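Local coordinates for probable adhesion protein (Pseudomonas aeruginosa PAO1, PDB 6R44) that binds divalent metal ions and is probably the periplasmic solute-binding component of a zinc-uptake system, at residues A[172-177]-A[221-226]; A[33-38]-A[50-55]; A[114-119]-A[150-155]; A[106-111]-A[180-185]. All coordinates share one frame; numbering follows the deposited sequence.

In the fold
Reading from the N terminus, contact 2 comes first and is self-contained: it closes the short loop between residues 33-38 and 50-55 in the lobe built on strands 29-32, 8-11, 58-61 and 84-86. Contact 4 opens next at 106-111, joining the loop before helix 116-133 to helix 181-185. Nested inside it, contact 3 lies between helices 116-133 and 138-161, the second of which leads on to the second lobe. Contact 1 pairs central strands 173-175 and 222-226 of the second sheet; it opens before contact 4 closes, so these two cross. They also touch: E226 meets Y180, and H177 and H111 share the nickel ion. Contact 2 touches none of the others.

Contact 1. Residues A[172-177]-A[221-226]. With NI (nickel (II) ion), chain C.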
loop_
_atom_site.group_PDB
_atom_site.type_symbol
_atom_site.label_atom_id
_atom_site.label_comp_id
_atom_site.label_asym_id
_atom_site.label_seq_id
_atom_site.Cartn_x
_atom_site.Cartn_y
_atom_site.Cartn_z
ATOM N N ARG A 172 -7.524 -10.970 -17.828
ATOM C CA ARG A 172 -8.148 -9.842 -17.155
ATOM C C ARG A 172 -8.256 -10.111 -15.651
ATOM O O ARG A 172 -8.644 -11.202 -15.227
ATOM C CB ARG A 172 -9.509 -9.537 -17.771
ATOM C CG ARG A 172 -9.445 -8.943 -19.176
ATOM C CD ARG A 172 -10.844 -8.550 -19.579
ATOM N NE ARG A 172 -10.948 -8.170 -20.983
ATOM C CZ ARG A 172 -10.726 -6.940 -21.426
ATOM N NH1 ARG A 172 -10.383 -5.972 -20.577
ATOM N NH2 ARG A 172 -10.843 -6.664 -22.715
ATOM N N VAL A 173 -7.927 -9.079 -14.861
ATOM C CA VAL A 173 -7.852 -9.089 -13.421
ATOM C C VAL A 173 -8.846 -8.117 -12.772
ATOM O O VAL A 173 -8.975 -6.974 -13.207
ATOM C CB VAL A 173 -6.367 -8.732 -13.103
ATOM C CG1 VAL A 173 -6.190 -7.965 -11.799
ATOM C CG2 VAL A 173 -5.480 -9.968 -13.170
ATOM N N ALA A 174 -9.505 -8.561 -11.705
ATOM C CA ALA A 174 -10.375 -7.720 -10.903
ATOM C C ALA A 174 -9.882 -7.741 -9.451
ATOM O O ALA A 174 -9.192 -8.679 -9.038
ATOM C CB ALA A 174 -11.832 -8.181 -10.985
ATOM N N THR A 175 -10.156 -6.668 -8.699
ATOM C CA THR A 175 -9.776 -6.601 -7.281
ATOM C C THR A 175 -10.990 -6.149 -6.462
ATOM O O THR A 175 -11.869 -5.472 -7.003
ATOM C CB THR A 175 -8.532 -5.714 -7.044
ATOM O OG1 THR A 175 -8.887 -4.345 -7.203
ATOM C CG2 THR A 175 -7.332 -6.073 -7.960
ATOM N N ILE A 176 -11.052 -6.523 -5.173
ATOM C CA ILE A 176 -12.145 -6.078 -4.289
ATOM C C ILE A 176 -11.877 -4.607 -3.918
ATOM O O ILE A 176 -12.695 -3.747 -4.202
ATOM C CB ILE A 176 -12.314 -6.981 -3.023
ATOM C CG1 ILE A 176 -12.604 -8.492 -3.368
ATOM C CG2 ILE A 176 -13.407 -6.388 -2.088
ATOM C CD1 ILE A 176 -14.011 -8.807 -3.998
ATOM N N HIS A 177 -10.715 -4.338 -3.315
ATOM C CA HIS A 177 -10.252 -3.005 -2.906
ATOM C C HIS A 177 -9.467 -2.449 -4.075
ATOM O O HIS A 177 -8.759 -3.215 -4.731
ATOM C CB HIS A 177 -9.288 -3.160 -1.702
ATOM C CG HIS A 177 -9.086 -1.919 -0.883
ATOM N ND1 HIS A 177 -9.878 -1.657 0.210
ATOM C CD2 HIS A 177 -8.121 -0.965 -0.958
ATOM C CE1 HIS A 177 -9.423 -0.524 0.723
ATOM N NE2 HIS A 177 -8.335 -0.098 0.083
ATOM N N LYS A 221 -10.791 -13.282 -15.552
ATOM C CA LYS A 221 -10.196 -14.558 -15.144
ATOM C C LYS A 221 -9.869 -14.685 -13.647
ATOM O O LYS A 221 -10.038 -15.768 -13.082
ATOM C CB LYS A 221 -8.930 -14.802 -15.992
ATOM C CG LYS A 221 -9.136 -14.614 -17.511
ATOM C CD LYS A 221 -9.967 -15.757 -18.117
ATOM C CE LYS A 221 -9.953 -15.755 -19.620
ATOM N NZ LYS A 221 -10.609 -16.973 -20.156
ATOM N N VAL A 222 -9.343 -13.608 -13.013
ATOM C CA VAL A 222 -8.976 -13.700 -11.597
ATOM C C VAL A 222 -9.493 -12.521 -10.775
ATOM O O VAL A 222 -9.699 -11.418 -11.283
ATOM C CB VAL A 222 -7.460 -13.986 -11.287
ATOM C CG1 VAL A 222 -6.835 -14.971 -12.262
ATOM C CG2 VAL A 222 -6.623 -12.727 -11.174
ATOM N N ILE A 223 -9.712 -12.792 -9.486
ATOM C CA ILE A 223 -10.059 -11.778 -8.514
ATOM C C ILE A 223 -9.057 -11.845 -7.376
ATOM O O ILE A 223 -8.775 -12.931 -6.841
ATOM C CB ILE A 223 -11.549 -11.718 -8.048
ATOM C CG1 ILE A 223 -11.758 -10.718 -6.908
ATOM C CG2 ILE A 223 -12.092 -13.081 -7.667
ATOM C CD1 ILE A 223 -12.393 -9.446 -7.327
ATOM N N PHE A 224 -8.486 -10.681 -7.056
ATOM C CA PHE A 224 -7.589 -10.496 -5.926
ATOM C C PHE A 224 -8.405 -9.900 -4.807
ATOM O O PHE A 224 -8.826 -8.736 -4.887
ATOM C CB PHE A 224 -6.384 -9.608 -6.269
ATOM C CG PHE A 224 -5.443 -10.220 -7.262
ATOM C CD1 PHE A 224 -4.667 -11.320 -6.920
ATOM C CD2 PHE A 224 -5.309 -9.682 -8.541
ATOM C CE1 PHE A 224 -3.782 -11.885 -7.842
ATOM C CE2 PHE A 224 -4.412 -10.235 -9.459
ATOM C CZ PHE A 224 -3.677 -11.349 -9.117
ATOM N N SER A 225 -8.681 -10.723 -3.786
ATOM C CA SER A 225 -9.440 -10.308 -2.612
ATOM C C SER A 225 -8.490 -9.853 -1.501
ATOM O O SER A 225 -7.271 -9.909 -1.666
ATOM C CB SER A 225 -10.376 -11.418 -2.145
ATOM O OG SER A 225 -9.627 -12.534 -1.701
ATOM N N GLU A 226 -9.047 -9.352 -0.402
ATOM C CA GLU A 226 -8.280 -8.820 0.721
ATOM C C GLU A 226 -7.915 -9.869 1.785
ATOM O O GLU A 226 -8.779 -10.604 2.250
ATOM C CB GLU A 226 -9.085 -7.657 1.355
ATOM C CG GLU A 226 -9.130 -6.392 0.507
ATOM C CD GLU A 226 -7.749 -5.812 0.271
ATOM O OE1 GLU A 226 -7.183 -5.215 1.211
ATOM O OE2 GLU A 226 -7.213 -5.992 -0.844
HETATM NI NI NI C . -7.053 1.368 0.890
HETATM O O HOH W 1 -8.758 -6.616 -2.953
#
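F224 turns the edge of its ring toward strand 173-175: V173 CG1 lies in the ring plane, 3.7 Å from F224 CE2, and T175 CG2 also sits at the edge, 4.2 Å from F224 CD2. V272 and A275 of helix 260-278 pack against the same side chain. The second flat group, the H177 imidazole, is met obliquely by the E226 carboxyl group, whose OE2 comes within 3.6 Å of H177 CB. A chi1 of -160° sets H177 CG trans to N and carries the ring past the strand end, where NE2 binds the nickel ion at 2.1 Å. One water ties this end together, accepting from H177 N and donating to both F224 O and E226 OE2; Y180 OH is a further partner of that carboxylate oxygen. Behind the ligand the backbones run parallel, their axes 21° apart. A174 N donates to V222 O at 2.9 Å, F224 N returns a bond to A174 O, and I176 N reaches F224 O at 3.2 Å. On the sheet face bearing A174, the I223 CD1 methyl lies 3.8 Å from I176 CD1. Strands 173-175 and 222-226 are the two central strands of a four-stranded parallel sheet in order 2-1-3-4, an alpha/beta lobe of the family 9 solute-binding proteins with a metal-binding histidine just beyond a strand's C-terminal end.

Contact 2. Residues A[33-38]-A[50-55]; sequences LIPAGF and IKRIGT
L33 meets the second segment in two ways. Its CD2 methyl lies 4.2 Å from I53 CD1, a loose apolar contact that M73 of helix 68-75 joins from outside. Its carbonyl oxygen lies 2.8 Å from R52 NH2, but the angle is too poor for a hydrogen bond. The guanidinium has a firmer partner in D49, one turn back in the helix, through a salt bridge from NH1. A bend in the R52 chain at chi3 (-46°) accompanies this return of the group toward its own helix. I34 contributes mainly backbone: its N sits in the guanidinium plane at the edge, 3.9 Å from R52 NH2, while its side chain, which starts out away from the helix, packs on Y43 and F69. The loop and helix belong to a beta-alpha-beta crossover, in which edge strand 29-32 leads through helix 47-52 to parallel strand 58-61 and strand 8-11 lies between the two. P35 follows, its CD 4.1 Å from R52 NH2 and its ring set obliquely to the arginine chain. From P35 the chain makes a type II turn to F38, closed by a weak bond from F38 N to P35 O at 3.4 Å, with G37 at positive phi (117°). F38 then packs edge-to-face with Y43. At the far end of the second segment, R52 O is gripped twice, by T55 N and by T55 OG1, the latter at 2.7 Å and in the carbonyl plane.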
loop_
_atom_site.group_PDB
_atom_site.type_symbol
_atom_site.label_atom_id
_atom_site.label_comp_id
_atom_site.label_asym_id
_atom_site.label_seq_id
_atom_site.Cartn_x
_atom_site.Cartn_y
_atom_site.Cartn_z
ATOM N N LEU A 33 0.644 7.029 14.363
ATOM C CA LEU A 33 -0.363 8.015 14.771
ATOM C C LEU A 33 -1.612 7.340 15.296
ATOM O O LEU A 33 -2.359 7.939 16.083
ATOM C CB LEU A 33 -0.695 8.972 13.608
ATOM C CG LEU A 33 -0.050 10.366 13.700
ATOM C CD1 LEU A 33 1.461 10.282 13.799
ATOM C CD2 LEU A 33 -0.462 11.258 12.530
ATOM N N ILE A 34 -1.840 6.085 14.858
ATOM C CA ILE A 34 -2.976 5.310 15.317
ATOM C C ILE A 34 -2.492 3.954 15.836
ATOM O O ILE A 34 -1.586 3.338 15.250
ATOM C CB ILE A 34 -4.130 5.245 14.293
ATOM C CG1 ILE A 34 -3.871 4.260 13.145
ATOM C CG2 ILE A 34 -4.453 6.641 13.768
ATOM C CD1 ILE A 34 -5.087 4.022 12.215
ATOM N N PRO A 35 -3.048 3.482 16.973
ATOM C CA PRO A 35 -2.587 2.214 17.528
ATOM C C PRO A 35 -2.833 1.046 16.595
ATOM O O PRO A 35 -3.712 1.068 15.724
ATOM C CB PRO A 35 -3.435 2.083 18.801
ATOM C CG PRO A 35 -3.701 3.467 19.186
ATOM C CD PRO A 35 -4.057 4.080 17.865
ATOM N N ALA A 36 -1.995 0.023 16.793
ATOM C CA ALA A 36 -2.084 -1.272 16.124
ATOM C C ALA A 36 -3.476 -1.810 16.516
ATOM O O ALA A 36 -3.877 -1.671 17.682
ATOM C CB ALA A 36 -1.004 -2.191 16.677
ATOM N N GLY A 37 -4.218 -2.323 15.544
ATOM C CA GLY A 37 -5.560 -2.848 15.771
ATOM C C GLY A 37 -6.639 -2.087 15.024
ATOM O O GLY A 37 -7.728 -2.620 14.782
ATOM N N PHE A 38 -6.338 -0.841 14.629
ATOM C CA PHE A 38 -7.285 -0.041 13.878
ATOM C C PHE A 38 -7.196 -0.307 12.377
ATOM O O PHE A 38 -6.105 -0.451 11.836
ATOM C CB PHE A 38 -7.091 1.450 14.177
ATOM C CG PHE A 38 -7.719 1.911 15.465
ATOM C CD1 PHE A 38 -9.104 1.992 15.595
ATOM C CD2 PHE A 38 -6.930 2.322 16.530
ATOM C CE1 PHE A 38 -9.689 2.433 16.789
ATOM C CE2 PHE A 38 -7.516 2.804 17.709
ATOM C CZ PHE A 38 -8.895 2.829 17.843
ATOM N N ILE A 50 -4.685 12.380 19.108
ATOM C CA ILE A 50 -4.478 13.798 18.775
ATOM C C ILE A 50 -3.417 14.398 19.733
ATOM O O ILE A 50 -2.533 15.131 19.284
ATOM C CB ILE A 50 -5.839 14.568 18.788
ATOM C CG1 ILE A 50 -6.734 14.128 17.606
ATOM C CG2 ILE A 50 -5.643 16.098 18.795
ATOM C CD1 ILE A 50 -8.235 14.302 17.806
ATOM N N LYS A 51 -3.479 14.027 21.028
ATOM C CA LYS A 51 -2.556 14.456 22.084
ATOM C C LYS A 51 -1.102 14.037 21.792
ATOM O O LYS A 51 -0.179 14.820 22.022
ATOM C CB LYS A 51 -3.030 13.916 23.460
ATOM C CG LYS A 51 -2.201 14.379 24.667
ATOM C CD LYS A 51 -2.709 15.666 25.297
ATOM C CE LYS A 51 -1.663 16.320 26.175
ATOM N NZ LYS A 51 -1.337 15.503 27.380
ATOM N N ARG A 52 -0.909 12.820 21.264
ATOM C CA ARG A 52 0.418 12.284 20.944
ATOM C C ARG A 52 1.230 13.088 19.907
ATOM O O ARG A 52 2.461 13.075 19.975
ATOM C CB ARG A 52 0.317 10.825 20.509
ATOM C CG ARG A 52 0.170 9.847 21.679
ATOM C CD ARG A 52 0.666 8.438 21.320
ATOM N NE ARG A 52 0.179 7.978 20.016
ATOM C CZ ARG A 52 -1.037 7.494 19.800
ATOM N NH1 ARG A 52 -1.898 7.362 20.806
ATOM N NH2 ARG A 52 -1.402 7.129 18.580
ATOM N N ILE A 53 0.553 13.806 18.985
ATOM C CA ILE A 53 1.193 14.638 17.958
ATOM C C ILE A 53 2.056 15.750 18.596
ATOM O O ILE A 53 3.095 16.089 18.038
ATOM C CB ILE A 53 0.155 15.153 16.920
ATOM C CG1 ILE A 53 -0.320 13.966 16.038
ATOM C CG2 ILE A 53 0.698 16.322 16.044
ATOM C CD1 ILE A 53 -1.655 14.140 15.405
ATOM N N GLY A 54 1.676 16.208 19.792
ATOM C CA GLY A 54 2.415 17.216 20.550
ATOM C C GLY A 54 3.815 16.791 20.970
ATOM O O GLY A 54 4.660 17.647 21.238
ATOM N N THR A 55 4.081 15.472 21.015
ATOM C CA THR A 55 5.391 14.922 21.399
ATOM C C THR A 55 6.287 14.638 20.160
ATOM O O THR A 55 7.435 14.196 20.310
ATOM C CB THR A 55 5.219 13.649 22.260
ATOM O OG1 THR A 55 4.656 12.607 21.457
ATOM C CG2 THR A 55 4.388 13.879 23.523
#

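Contact 3. Residues A[114-119]-A[150-155]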
loop_
_atom_site.group_PDB
_atom_site.type_symbol
_atom_site.label_atom_id
_atom_site.label_comp_id
_atom_site.label_asym_id
_atom_site.label_seq_id
_atom_site.Cartn_x
_atom_site.Cartn_y
_atom_site.Cartn_z
ATOM N N LEU A 114 1.930 0.315 -2.508
ATOM C CA LEU A 114 1.871 -1.085 -2.900
ATOM C C LEU A 114 2.661 -1.372 -4.186
ATOM O O LEU A 114 2.581 -2.467 -4.728
ATOM C CB LEU A 114 0.429 -1.622 -2.940
ATOM C CG LEU A 114 -0.252 -1.633 -1.555
ATOM C CD1 LEU A 114 -1.672 -2.117 -1.635
ATOM C CD2 LEU A 114 0.539 -2.469 -0.535
ATOM N N SER A 115 3.507 -0.430 -4.599
ATOM C CA SER A 115 4.410 -0.546 -5.736
ATOM C C SER A 115 5.836 -0.498 -5.190
ATOM O O SER A 115 6.136 0.377 -4.374
ATOM C CB SER A 115 4.198 0.628 -6.690
ATOM O OG SER A 115 5.262 0.815 -7.614
ATOM N N ILE A 116 6.725 -1.393 -5.674
ATOM C CA ILE A 116 8.150 -1.401 -5.347
ATOM C C ILE A 116 8.813 -0.126 -5.869
ATOM O O ILE A 116 9.493 0.537 -5.095
ATOM C CB ILE A 116 8.869 -2.709 -5.822
ATOM C CG1 ILE A 116 8.367 -3.969 -5.054
ATOM C CG2 ILE A 116 10.427 -2.592 -5.782
ATOM C CD1 ILE A 116 8.661 -4.018 -3.473
ATOM N N SER A 117 8.588 0.238 -7.155
ATOM C CA SER A 117 9.183 1.430 -7.764
ATOM C C SER A 117 8.728 2.740 -7.063
ATOM O O SER A 117 9.575 3.577 -6.780
ATOM C CB SER A 117 8.967 1.455 -9.282
ATOM O OG SER A 117 7.716 1.996 -9.684
ATOM N N ALA A 118 7.434 2.896 -6.743
ATOM C CA ALA A 118 6.947 4.077 -5.978
ATOM C C ALA A 118 7.443 4.068 -4.516
ATOM O O ALA A 118 7.688 5.143 -3.939
ATOM C CB ALA A 118 5.430 4.150 -5.994
ATOM N N SER A 119 7.594 2.873 -3.919
ATOM C CA SER A 119 8.133 2.751 -2.553
ATOM C C SER A 119 9.541 3.273 -2.509
ATOM O O SER A 119 9.836 4.101 -1.648
ATOM C CB SER A 119 8.076 1.316 -2.042
ATOM O OG SER A 119 6.712 1.002 -1.820
ATOM N N LYS A 150 17.928 -1.233 -2.581
ATOM C CA LYS A 150 18.635 -2.358 -3.198
ATOM C C LYS A 150 17.919 -3.677 -2.867
ATOM O O LYS A 150 17.776 -4.519 -3.746
ATOM C CB LYS A 150 20.100 -2.393 -2.711
ATOM C CG LYS A 150 20.999 -3.361 -3.460
ATOM C CD LYS A 150 22.447 -3.172 -3.012
ATOM C CE LYS A 150 23.405 -4.166 -3.624
ATOM N NZ LYS A 150 24.838 -3.752 -3.442
ATOM N N ARG A 151 17.447 -3.835 -1.609
ATOM C CA ARG A 151 16.707 -5.013 -1.162
ATOM C C ARG A 151 15.348 -5.084 -1.848
ATOM O O ARG A 151 14.919 -6.172 -2.217
ATOM C CB ARG A 151 16.514 -5.010 0.355
ATOM C CG ARG A 151 17.770 -5.343 1.157
ATOM C CD ARG A 151 17.457 -6.198 2.386
ATOM N NE ARG A 151 16.406 -5.627 3.242
ATOM C CZ ARG A 151 16.579 -4.623 4.099
ATOM N NH1 ARG A 151 17.770 -4.053 4.234
ATOM N NH2 ARG A 151 15.565 -4.190 4.836
ATOM N N LEU A 152 14.692 -3.928 -2.033
ATOM C CA LEU A 152 13.389 -3.801 -2.675
ATOM C C LEU A 152 13.463 -4.163 -4.156
ATOM O O LEU A 152 12.654 -4.973 -4.613
ATOM C CB LEU A 152 12.748 -2.420 -2.433
ATOM C CG LEU A 152 12.454 -2.058 -0.945
ATOM C CD1 LEU A 152 11.771 -0.691 -0.823
ATOM C CD2 LEU A 152 11.626 -3.139 -0.240
ATOM N N ARG A 153 14.483 -3.661 -4.876
ATOM C CA ARG A 153 14.684 -4.000 -6.287
ATOM C C ARG A 153 14.908 -5.521 -6.473
ATOM O O ARG A 153 14.356 -6.095 -7.421
ATOM C CB ARG A 153 15.860 -3.209 -6.886
ATOM C CG ARG A 153 15.527 -1.763 -7.159
ATOM C CD ARG A 153 16.677 -1.004 -7.807
ATOM N NE ARG A 153 16.760 0.366 -7.290
ATOM C CZ ARG A 153 17.715 0.805 -6.474
ATOM N NH1 ARG A 153 17.697 2.057 -6.036
ATOM N NH2 ARG A 153 18.709 0.001 -6.104
ATOM N N ALA A 154 15.672 -6.161 -5.544
ATOM C CA ALA A 154 16.007 -7.589 -5.541
ATOM C C ALA A 154 14.760 -8.445 -5.341
ATOM O O ALA A 154 14.593 -9.463 -6.004
ATOM C CB ALA A 154 17.053 -7.891 -4.465
ATOM N N LEU A 155 13.870 -7.994 -4.453
ATOM C CA LEU A 155 12.602 -8.619 -4.128
ATOM C C LEU A 155 11.816 -8.757 -5.451
ATOM O O LEU A 155 11.477 -9.890 -5.867
ATOM C CB LEU A 155 11.894 -7.648 -3.160
ATOM C CG LEU A 155 10.755 -8.130 -2.324
ATOM C CD1 LEU A 155 10.780 -7.435 -0.977
ATOM C CD2 LEU A 155 9.441 -7.785 -2.991
#
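I116 is the residue through which helix 116-133 meets helix 138-161, two consecutive helices that form a helical hairpin. Helix 138-161, which runs on toward the second sheet, is consistent with the single long linker helix of family 9 solute-binding proteins. Both branches of I116 are used. CG1 stands anti to the carbonyl carbon (chi1 -66°), which leaves CG2 anti to the backbone N and directed at the partner backbone, where it lies 3.5 Å from L152 O and 4.1 Å from L152 CB. The other branch ends in CD1, which meets L155 CD2 at 3.9 Å where the two side chains cross obliquely. S119, on the next turn, adds a marginal touch from its CB to L152 CD1 at 4.4 Å. The side chains meet through apolar atoms, and helix 260-278 extends the packing, Y261 and M265 lying on I116 and L269 on L155.

Further out, polar groups set the start of helix 116-133. S115 is its N-cap: the hydroxyl OG accepts from A118 N at 3.1 Å, and an N-H...O angle of 176° makes the bond almost straight. The carboxylate of E186 takes two more N-H groups of this first turn, those of I116 and S117, which would also suit the positive end of the helix dipole. S119 OG has Y261 and Y19 as hydroxyl partners and donates to S115 O at 2.7 Å; S119 N bonds the same oxygen at 2.9 Å, from the opposite face of its carbonyl plane.

Contact 4. Residues A[106-111]-A[180-185]. With NI (nickel (II) ion), chain C.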
loop_
_atom_site.group_PDB
_atom_site.type_symbol
_atom_site.label_atom_id
_atom_site.label_comp_id
_atom_site.label_asym_id
_atom_site.label_seq_id
_atom_site.Cartn_x
_atom_site.Cartn_y
_atom_site.Cartn_z
ATOM N N LYS A 106 -12.493 13.083 -11.319
ATOM C CA LYS A 106 -11.494 12.029 -11.132
ATOM C C LYS A 106 -10.811 12.102 -9.744
ATOM O O LYS A 106 -10.573 13.195 -9.225
ATOM C CB LYS A 106 -10.431 12.089 -12.247
ATOM C CG LYS A 106 -10.966 11.829 -13.656
ATOM C CD LYS A 106 -10.160 12.592 -14.700
ATOM C CE LYS A 106 -10.827 12.613 -16.057
ATOM N NZ LYS A 106 -10.738 11.304 -16.768
ATOM N N VAL A 107 -10.500 10.933 -9.155
ATOM C CA VAL A 107 -9.823 10.828 -7.849
ATOM C C VAL A 107 -8.537 9.996 -8.033
ATOM O O VAL A 107 -8.543 8.972 -8.729
ATOM C CB VAL A 107 -10.730 10.257 -6.708
ATOM C CG1 VAL A 107 -10.027 10.321 -5.347
ATOM C CG2 VAL A 107 -12.077 10.980 -6.638
ATOM N N VAL A 108 -7.438 10.460 -7.421
ATOM C CA VAL A 108 -6.130 9.798 -7.455
ATOM C C VAL A 108 -6.207 8.486 -6.631
ATOM O O VAL A 108 -6.850 8.453 -5.579
ATOM C CB VAL A 108 -5.057 10.804 -6.901
ATOM C CG1 VAL A 108 -3.774 10.122 -6.433
ATOM C CG2 VAL A 108 -4.745 11.896 -7.917
ATOM N N ASN A 109 -5.591 7.416 -7.126
ATOM C CA ASN A 109 -5.470 6.157 -6.388
ATOM C C ASN A 109 -4.340 6.376 -5.349
ATOM O O ASN A 109 -3.195 6.601 -5.729
ATOM C CB ASN A 109 -5.169 4.984 -7.301
ATOM C CG ASN A 109 -5.223 3.664 -6.568
ATOM O OD1 ASN A 109 -4.738 3.525 -5.448
ATOM N ND2 ASN A 109 -5.812 2.664 -7.179
ATOM N N PRO A 110 -4.637 6.356 -4.040
ATOM C CA PRO A 110 -3.593 6.696 -3.055
ATOM C C PRO A 110 -2.624 5.581 -2.649
ATOM O O PRO A 110 -1.711 5.845 -1.875
ATOM C CB PRO A 110 -4.420 7.164 -1.859
ATOM C CG PRO A 110 -5.629 6.248 -1.897
ATOM C CD PRO A 110 -5.953 6.170 -3.380
ATOM N N HIS A 111 -2.828 4.344 -3.155
ATOM C CA HIS A 111 -2.084 3.130 -2.805
ATOM C C HIS A 111 -0.711 2.997 -3.500
ATOM O O HIS A 111 -0.329 1.899 -3.975
ATOM C CB HIS A 111 -2.965 1.893 -3.074
ATOM C CG HIS A 111 -4.285 1.912 -2.360
ATOM N ND1 HIS A 111 -5.383 2.507 -2.918
ATOM C CD2 HIS A 111 -4.645 1.326 -1.196
ATOM C CE1 HIS A 111 -6.383 2.304 -2.072
ATOM N NE2 HIS A 111 -5.978 1.627 -0.996
ATOM N N TYR A 180 -4.417 -2.236 -5.860
ATOM C CA TYR A 180 -3.326 -2.881 -6.591
ATOM C C TYR A 180 -2.993 -2.406 -8.021
ATOM O O TYR A 180 -2.186 -3.053 -8.698
ATOM C CB TYR A 180 -3.618 -4.382 -6.586
ATOM C CG TYR A 180 -3.874 -4.861 -5.178
ATOM C CD1 TYR A 180 -2.839 -4.939 -4.250
ATOM C CD2 TYR A 180 -5.170 -5.134 -4.735
ATOM C CE1 TYR A 180 -3.080 -5.298 -2.928
ATOM C CE2 TYR A 180 -5.417 -5.513 -3.417
ATOM C CZ TYR A 180 -4.366 -5.579 -2.514
ATOM O OH TYR A 180 -4.576 -5.958 -1.214
ATOM N N ASP A 181 -3.457 -1.221 -8.413
ATOM C CA ASP A 181 -3.135 -0.674 -9.738
ATOM C C ASP A 181 -1.627 -0.391 -9.869
ATOM O O ASP A 181 -1.031 -0.716 -10.889
ATOM C CB ASP A 181 -3.945 0.601 -9.993
ATOM C CG ASP A 181 -5.429 0.341 -9.915
ATOM O OD1 ASP A 181 -5.951 0.222 -8.779
ATOM O OD2 ASP A 181 -6.064 0.220 -10.991
ATOM N N TYR A 182 -1.014 0.165 -8.813
ATOM C CA TYR A 182 0.415 0.409 -8.858
ATOM C C TYR A 182 1.191 -0.921 -8.821
ATOM O O TYR A 182 2.169 -1.058 -9.544
ATOM C CB TYR A 182 0.860 1.306 -7.721
ATOM C CG TYR A 182 0.243 2.673 -7.752
ATOM C CD1 TYR A 182 -0.936 2.942 -7.059
ATOM C CD2 TYR A 182 0.867 3.727 -8.415
ATOM C CE1 TYR A 182 -1.489 4.222 -7.044
ATOM C CE2 TYR A 182 0.309 5.007 -8.419
ATOM C CZ TYR A 182 -0.856 5.251 -7.717
ATOM O OH TYR A 182 -1.411 6.513 -7.711
ATOM N N LEU A 183 0.701 -1.918 -8.066
ATOM C CA LEU A 183 1.380 -3.235 -7.991
ATOM C C LEU A 183 1.367 -3.961 -9.340
ATOM O O LEU A 183 2.391 -4.510 -9.769
ATOM C CB LEU A 183 0.768 -4.139 -6.877
ATOM C CG LEU A 183 1.163 -5.646 -6.900
ATOM C CD1 LEU A 183 2.526 -5.864 -6.270
ATOM C CD2 LEU A 183 0.140 -6.487 -6.187
ATOM N N LEU A 184 0.208 -4.004 -9.977
ATOM C CA LEU A 184 0.049 -4.722 -11.231
ATOM C C LEU A 184 0.745 -4.038 -12.403
ATOM O O LEU A 184 1.222 -4.726 -13.300
ATOM C CB LEU A 184 -1.421 -5.008 -11.480
ATOM C CG LEU A 184 -1.877 -6.251 -10.723
ATOM C CD1 LEU A 184 -3.228 -6.072 -10.108
ATOM C CD2 LEU A 184 -1.775 -7.498 -11.605
ATOM N N ARG A 185 0.953 -2.706 -12.311
ATOM C CA ARG A 185 1.698 -1.925 -13.302
ATOM C C ARG A 185 3.150 -2.413 -13.381
ATOM O O ARG A 185 3.733 -2.372 -14.444
ATOM C CB ARG A 185 1.649 -0.438 -12.950
ATOM C CG ARG A 185 1.710 0.471 -14.151
ATOM C CD ARG A 185 1.544 1.921 -13.736
ATOM N NE ARG A 185 1.530 2.799 -14.902
ATOM C CZ ARG A 185 2.607 3.403 -15.390
ATOM N NH1 ARG A 185 3.788 3.249 -14.803
ATOM N NH2 ARG A 185 2.510 4.174 -16.464
HETATM NI NI NI C . -7.053 1.368 0.890
HETATM O O HOH W 2 -0.894 -0.343 -5.796
#
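N109 and Y182 are brought together by two torsions: N109 holds CG anti to its backbone N (chi1 -173°), and Y182 sets its ring anti to the carbonyl carbon (chi1 -62°); the two side chains then run alongside each other in opposite directions. N109 forms an Asx turn, its OD1 accepting from H111 N at 3.1 Å. The amide stands nearly perpendicular to the phenol ring, 86° apart, with OD1 3.7 Å from Y182 CE1. Beyond the ring, Y182 OH donates to N109 O at 2.7 Å in the carbonyl plane; L94 N is a further partner of this hydroxyl. The other amide branch, ND2, comes within 2.9 Å of D181 OD1 at an angle too poor for a hydrogen bond, its bonded partner being G178 O. A water bridges H111 O and L183 N, linking the loop to the first turn of helix 181-185. N109 acts as a second-shell residue of the metal site, which H41, H66, H177, H199 and H250 complete: its OD1 also accepts from H111 ND1 at 2.8 Å, within the imidazole plane, fixing the rotation of the ring whose NE2 binds the nickel ion at 2.2 Å.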